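Long-range contact in Cgl0159-like domain-containing protein (Corynebacterium glutamicum, PDB 3FOK), which is of unknown function but has a TIM-barrel fold, a scaffold shared by many enzymes: residues 233-247 against 261-275. Residues are numbered along the deposited sequence; the frame is centred on the assembly and turned at random.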
loop_
_atom_site.group_PDB
_atom_site.type_symbol
_atom_site.label_atom_id
_atom_site.label_comp_id
_atom_site.label_asym_id
_atom_site.label_seq_id
_atom_site.Cartn_x
_atom_site.Cartn_y
_atom_site.Cartn_z
HETATM N N MSE A 233 -27.088 24.703 9.447
HETATM C CA MSE A 233 -26.276 24.971 10.625
HETATM C C MSE A 233 -26.680 24.159 11.845
HETATM O O MSE A 233 -25.951 24.118 12.833
HETATM C CB MSE A 233 -26.297 26.463 10.965
HETATM C CG MSE A 233 -25.510 27.332 9.993
HETATM SE SE MSE A 233 -23.744 26.624 9.585
HETATM C CE MSE A 233 -24.049 26.216 7.720
ATOM N N GLU A 234 -27.841 23.515 11.783
ATOM C CA GLU A 234 -28.288 22.686 12.891
ATOM C C GLU A 234 -27.650 21.311 12.709
ATOM O O GLU A 234 -27.938 20.373 13.450
ATOM C CB GLU A 234 -29.817 22.573 12.901
ATOM C CG GLU A 234 -30.528 23.914 13.048
ATOM C CD GLU A 234 -32.047 23.795 13.061
ATOM O OE1 GLU A 234 -32.603 23.114 12.172
ATOM O OE2 GLU A 234 -32.682 24.395 13.956
ATOM N N SER A 235 -26.770 21.213 11.712
ATOM C CA SER A 235 -26.064 19.971 11.396
ATOM C C SER A 235 -24.835 19.738 12.264
ATOM O O SER A 235 -24.488 18.598 12.553
ATOM C CB SER A 235 -25.632 19.956 9.927
ATOM O OG SER A 235 -26.744 19.793 9.070
ATOM N N THR A 236 -24.165 20.817 12.656
ATOM C CA THR A 236 -22.985 20.703 13.504
ATOM C C THR A 236 -22.884 21.771 14.566
ATOM O O THR A 236 -23.604 22.768 14.563
ATOM C CB THR A 236 -21.662 20.771 12.713
ATOM O OG1 THR A 236 -21.748 21.795 11.715
ATOM C CG2 THR A 236 -21.343 19.432 12.088
ATOM N N THR A 237 -21.946 21.532 15.470
ATOM C CA THR A 237 -21.654 22.421 16.574
ATOM C C THR A 237 -20.279 23.004 16.295
ATOM O O THR A 237 -19.742 23.780 17.082
ATOM C CB THR A 237 -21.596 21.635 17.886
ATOM O OG1 THR A 237 -20.686 20.535 17.739
ATOM C CG2 THR A 237 -22.969 21.098 18.247
HETATM N N MSE A 238 -19.721 22.629 15.150
HETATM C CA MSE A 238 -18.390 23.071 14.765
HETATM C C MSE A 238 -18.291 24.441 14.121
HETATM O O MSE A 238 -19.196 24.878 13.413
HETATM C CB MSE A 238 -17.763 22.032 13.842
HETATM C CG MSE A 238 -17.668 20.675 14.494
HETATM SE SE MSE A 238 -17.125 19.307 13.272
HETATM C CE MSE A 238 -16.318 18.102 14.563
ATOM N N PRO A 239 -17.173 25.140 14.371
ATOM C CA PRO A 239 -16.953 26.471 13.803
ATOM C C PRO A 239 -17.017 26.364 12.287
ATOM O O PRO A 239 -16.380 25.496 11.688
ATOM C CB PRO A 239 -15.566 26.847 14.325
ATOM C CG PRO A 239 -14.904 25.521 14.554
ATOM C CD PRO A 239 -16.009 24.705 15.160
ATOM N N THR A 240 -17.801 27.241 11.674
ATOM C CA THR A 240 -17.990 27.214 10.235
ATOM C C THR A 240 -17.599 28.500 9.519
ATOM O O THR A 240 -17.764 29.601 10.039
ATOM C CB THR A 240 -19.464 26.897 9.903
ATOM O OG1 THR A 240 -19.809 25.620 10.450
ATOM C CG2 THR A 240 -19.690 26.875 8.401
ATOM N N LEU A 241 -17.066 28.335 8.316
ATOM C CA LEU A 241 -16.668 29.453 7.473
ATOM C C LEU A 241 -17.408 29.262 6.157
ATOM O O LEU A 241 -17.544 28.140 5.668
ATOM C CB LEU A 241 -15.155 29.446 7.244
ATOM C CG LEU A 241 -14.314 29.751 8.486
ATOM C CD1 LEU A 241 -12.844 29.551 8.178
ATOM C CD2 LEU A 241 -14.577 31.181 8.943
ATOM N N LEU A 242 -17.899 30.355 5.592
ATOM C CA LEU A 242 -18.651 30.285 4.348
ATOM C C LEU A 242 -17.772 30.501 3.124
ATOM O O LEU A 242 -16.785 31.233 3.172
ATOM C CB LEU A 242 -19.773 31.324 4.372
ATOM C CG LEU A 242 -20.617 31.325 5.651
ATOM C CD1 LEU A 242 -21.630 32.454 5.591
ATOM C CD2 LEU A 242 -21.307 29.982 5.820
ATOM N N LEU A 243 -18.140 29.848 2.027
ATOM C CA LEU A 243 -17.405 29.959 0.775
ATOM C C LEU A 243 -18.297 30.592 -0.292
ATOM O O LEU A 243 -19.516 30.459 -0.251
ATOM C CB LEU A 243 -16.937 28.571 0.322
ATOM C CG LEU A 243 -18.007 27.501 0.068
ATOM C CD1 LEU A 243 -18.582 27.661 -1.334
ATOM C CD2 LEU A 243 -17.389 26.120 0.211
ATOM N N GLY A 244 -17.678 31.293 -1.234
ATOM C CA GLY A 244 -18.423 31.928 -2.306
ATOM C C GLY A 244 -18.009 31.297 -3.619
ATOM O O GLY A 244 -17.036 31.730 -4.243
ATOM N N GLY A 245 -18.748 30.275 -4.038
ATOM C CA GLY A 245 -18.426 29.565 -5.263
ATOM C C GLY A 245 -18.378 30.336 -6.570
ATOM O O GLY A 245 -17.731 31.375 -6.683
ATOM N N GLU A 246 -19.072 29.786 -7.562
ATOM C CA GLU A 246 -19.159 30.329 -8.915
ATOM C C GLU A 246 -19.173 31.854 -9.046
ATOM O O GLU A 246 -18.254 32.436 -9.630
ATOM C CB GLU A 246 -20.388 29.741 -9.622
ATOM C CG GLU A 246 -21.703 29.867 -8.843
ATOM C CD GLU A 246 -21.827 28.876 -7.688
ATOM O OE1 GLU A 246 -22.801 28.991 -6.914
ATOM O OE2 GLU A 246 -20.960 27.981 -7.555
ATOM N N GLY A 247 -20.214 32.500 -8.525
ATOM C CA GLY A 247 -20.289 33.947 -8.616
ATOM C C GLY A 247 -21.685 34.501 -8.834
ATOM O O GLY A 247 -22.237 35.168 -7.956
ATOM N N ALA A 261 -26.530 34.418 6.405
ATOM C CA ALA A 261 -25.905 33.210 6.930
ATOM C C ALA A 261 -24.893 33.542 8.020
ATOM O O ALA A 261 -24.736 32.800 8.990
ATOM C CB ALA A 261 -25.223 32.446 5.797
ATOM N N LEU A 262 -24.214 34.669 7.847
ATOM C CA LEU A 262 -23.205 35.127 8.793
ATOM C C LEU A 262 -23.763 35.331 10.207
ATOM O O LEU A 262 -23.002 35.403 11.174
ATOM C CB LEU A 262 -22.592 36.434 8.279
ATOM C CG LEU A 262 -21.080 36.517 8.040
ATOM C CD1 LEU A 262 -20.520 35.180 7.586
ATOM C CD2 LEU A 262 -20.810 37.595 6.998
ATOM N N THR A 263 -25.086 35.415 10.328
ATOM C CA THR A 263 -25.717 35.617 11.631
ATOM C C THR A 263 -26.081 34.301 12.316
ATOM O O THR A 263 -26.399 34.283 13.507
ATOM C CB THR A 263 -27.017 36.451 11.515
ATOM O OG1 THR A 263 -28.026 35.675 10.856
ATOM C CG2 THR A 263 -26.769 37.728 10.731
ATOM N N LEU A 264 -26.035 33.206 11.563
ATOM C CA LEU A 264 -26.384 31.892 12.091
ATOM C C LEU A 264 -25.428 31.354 13.154
ATOM O O LEU A 264 -24.238 31.670 13.159
ATOM C CB LEU A 264 -26.509 30.899 10.938
ATOM C CG LEU A 264 -27.839 30.924 10.176
ATOM C CD1 LEU A 264 -28.489 32.296 10.239
ATOM C CD2 LEU A 264 -27.585 30.520 8.741
ATOM N N PRO A 265 -25.945 30.515 14.066
ATOM C CA PRO A 265 -25.177 29.911 15.159
ATOM C C PRO A 265 -23.964 29.122 14.671
ATOM O O PRO A 265 -24.089 28.237 13.828
ATOM C CB PRO A 265 -26.196 29.000 15.845
ATOM C CG PRO A 265 -27.521 29.607 15.491
ATOM C CD PRO A 265 -27.320 29.987 14.050
ATOM N N GLY A 266 -22.792 29.445 15.204
ATOM C CA GLY A 266 -21.594 28.727 14.816
ATOM C C GLY A 266 -20.810 29.286 13.646
ATOM O O GLY A 266 -19.634 28.964 13.486
ATOM N N VAL A 267 -21.439 30.110 12.818
ATOM C CA VAL A 267 -20.734 30.689 11.679
ATOM C C VAL A 267 -19.724 31.708 12.196
ATOM O O VAL A 267 -20.076 32.636 12.925
ATOM C CB VAL A 267 -21.709 31.363 10.694
ATOM C CG1 VAL A 267 -20.941 31.973 9.535
ATOM C CG2 VAL A 267 -22.706 30.335 10.181
ATOM N N ARG A 268 -18.466 31.522 11.811
ATOM C CA ARG A 268 -17.376 32.385 12.258
ATOM C C ARG A 268 -16.773 33.304 11.206
ATOM O O ARG A 268 -15.851 34.060 11.500
ATOM C CB ARG A 268 -16.265 31.523 12.857
ATOM C CG ARG A 268 -16.605 30.943 14.214
ATOM C CD ARG A 268 -16.340 31.960 15.301
ATOM N NE ARG A 268 -16.722 31.483 16.625
ATOM C CZ ARG A 268 -16.281 32.012 17.759
ATOM N NH1 ARG A 268 -15.438 33.033 17.730
ATOM N NH2 ARG A 268 -16.684 31.525 18.923
ATOM N N GLY A 269 -17.270 33.241 9.980
ATOM C CA GLY A 269 -16.718 34.108 8.959
ATOM C C GLY A 269 -16.759 33.612 7.529
ATOM O O GLY A 269 -17.612 32.805 7.155
ATOM N N LEU A 270 -15.814 34.104 6.733
ATOM C CA LEU A 270 -15.718 33.771 5.315
ATOM C C LEU A 270 -14.345 33.261 4.870
ATOM O O LEU A 270 -13.313 33.610 5.448
ATOM C CB LEU A 270 -16.046 35.014 4.479
ATOM C CG LEU A 270 -17.445 35.327 3.939
ATOM C CD1 LEU A 270 -18.526 34.889 4.896
ATOM C CD2 LEU A 270 -17.524 36.824 3.668
ATOM N N THR A 271 -14.358 32.435 3.829
ATOM C CA THR A 271 -13.154 31.897 3.202
ATOM C C THR A 271 -13.554 31.847 1.734
ATOM O O THR A 271 -13.892 30.790 1.193
ATOM C CB THR A 271 -12.797 30.478 3.697
ATOM O OG1 THR A 271 -12.462 30.523 5.091
ATOM C CG2 THR A 271 -11.596 29.938 2.929
ATOM N N VAL A 272 -13.529 33.021 1.111
ATOM C CA VAL A 272 -13.927 33.198 -0.277
ATOM C C VAL A 272 -12.759 33.498 -1.208
ATOM O O VAL A 272 -11.796 34.155 -0.819
ATOM C CB VAL A 272 -14.960 34.342 -0.376
ATOM C CG1 VAL A 272 -15.322 34.607 -1.825
ATOM C CG2 VAL A 272 -16.196 33.981 0.430
ATOM N N GLY A 273 -12.864 33.027 -2.448
ATOM C CA GLY A 273 -11.805 33.256 -3.411
ATOM C C GLY A 273 -12.260 33.816 -4.747
ATOM O O GLY A 273 -12.188 35.025 -4.979
ATOM N N ARG A 274 -12.727 32.932 -5.626
ATOM C CA ARG A 274 -13.176 33.302 -6.967
ATOM C C ARG A 274 -13.926 34.639 -7.062
ATOM O O ARG A 274 -13.623 35.465 -7.919
ATOM C CB ARG A 274 -14.065 32.191 -7.546
ATOM C CG ARG A 274 -13.522 30.756 -7.407
ATOM C CD ARG A 274 -14.215 29.985 -6.270
ATOM N NE ARG A 274 -13.837 30.453 -4.933
ATOM C CZ ARG A 274 -14.400 30.037 -3.806
ATOM N NH1 ARG A 274 -15.372 29.151 -3.837
ATOM N NH2 ARG A 274 -13.980 30.502 -2.647
ATOM N N THR A 275 -14.904 34.850 -6.185
ATOM C CA THR A 275 -15.712 36.071 -6.206
ATOM C C THR A 275 -15.036 37.378 -5.785
ATOM O O THR A 275 -15.294 38.428 -6.377
ATOM C CB THR A 275 -16.994 35.877 -5.361
ATOM O OG1 THR A 275 -17.954 35.139 -6.126
ATOM C CG2 THR A 275 -17.590 37.213 -4.953
HETATM O O HOH W 1 -24.788 25.641 14.719
#
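The guanidinium of Arg274 turns one face to the carbonyl O of Gly244, which sits over its centre, 3.0 Å above the plane; Thr271 O lies in plane at its edge, and Leu243 CD1 also comes near the edge. This is toward the C-terminal ends of 240-243 and 267-272, neighbouring parallel strands of a TIM-barrel sheet, joined through helix 252-261 in a beta-alpha-beta crossover. Although Gly244 O is only 3.1 Å from Arg274 NH1, the angle is too poor for a hydrogen bond. Bends at chi2 (103°) and chi3 fold the arginine back over the glycine backbone. Strand 219-224 flanks the pair beside 240-243, and 44-48 beside 267-272. Four backbone bonds join the two strands: Thr240 N to Gly266 O, Arg268 N to Thr240 O (2.7 Å), Leu242 N to Gly269 O, and Thr271 N to Leu242 O. On one face, Leu242 CD1 touches both Ala261 CB and Leu262 CD1 at 3.6 Å, and the Leu242 and Val267 side chains cross at about a right angle, CG against CG1; Met229 packs against Leu242 and Ala261. On the other, Leu241 CD2 lies over the backbone of Gly269, whose missing side chain leaves it room. At the N-terminal end, the selenomethionine Met233 packs CG on Leu264 CB and its selenium (SE) on Val267 CG2. Nearby, a water bridges Met233 O (2.7 Å) and Pro265 O (2.8 Å).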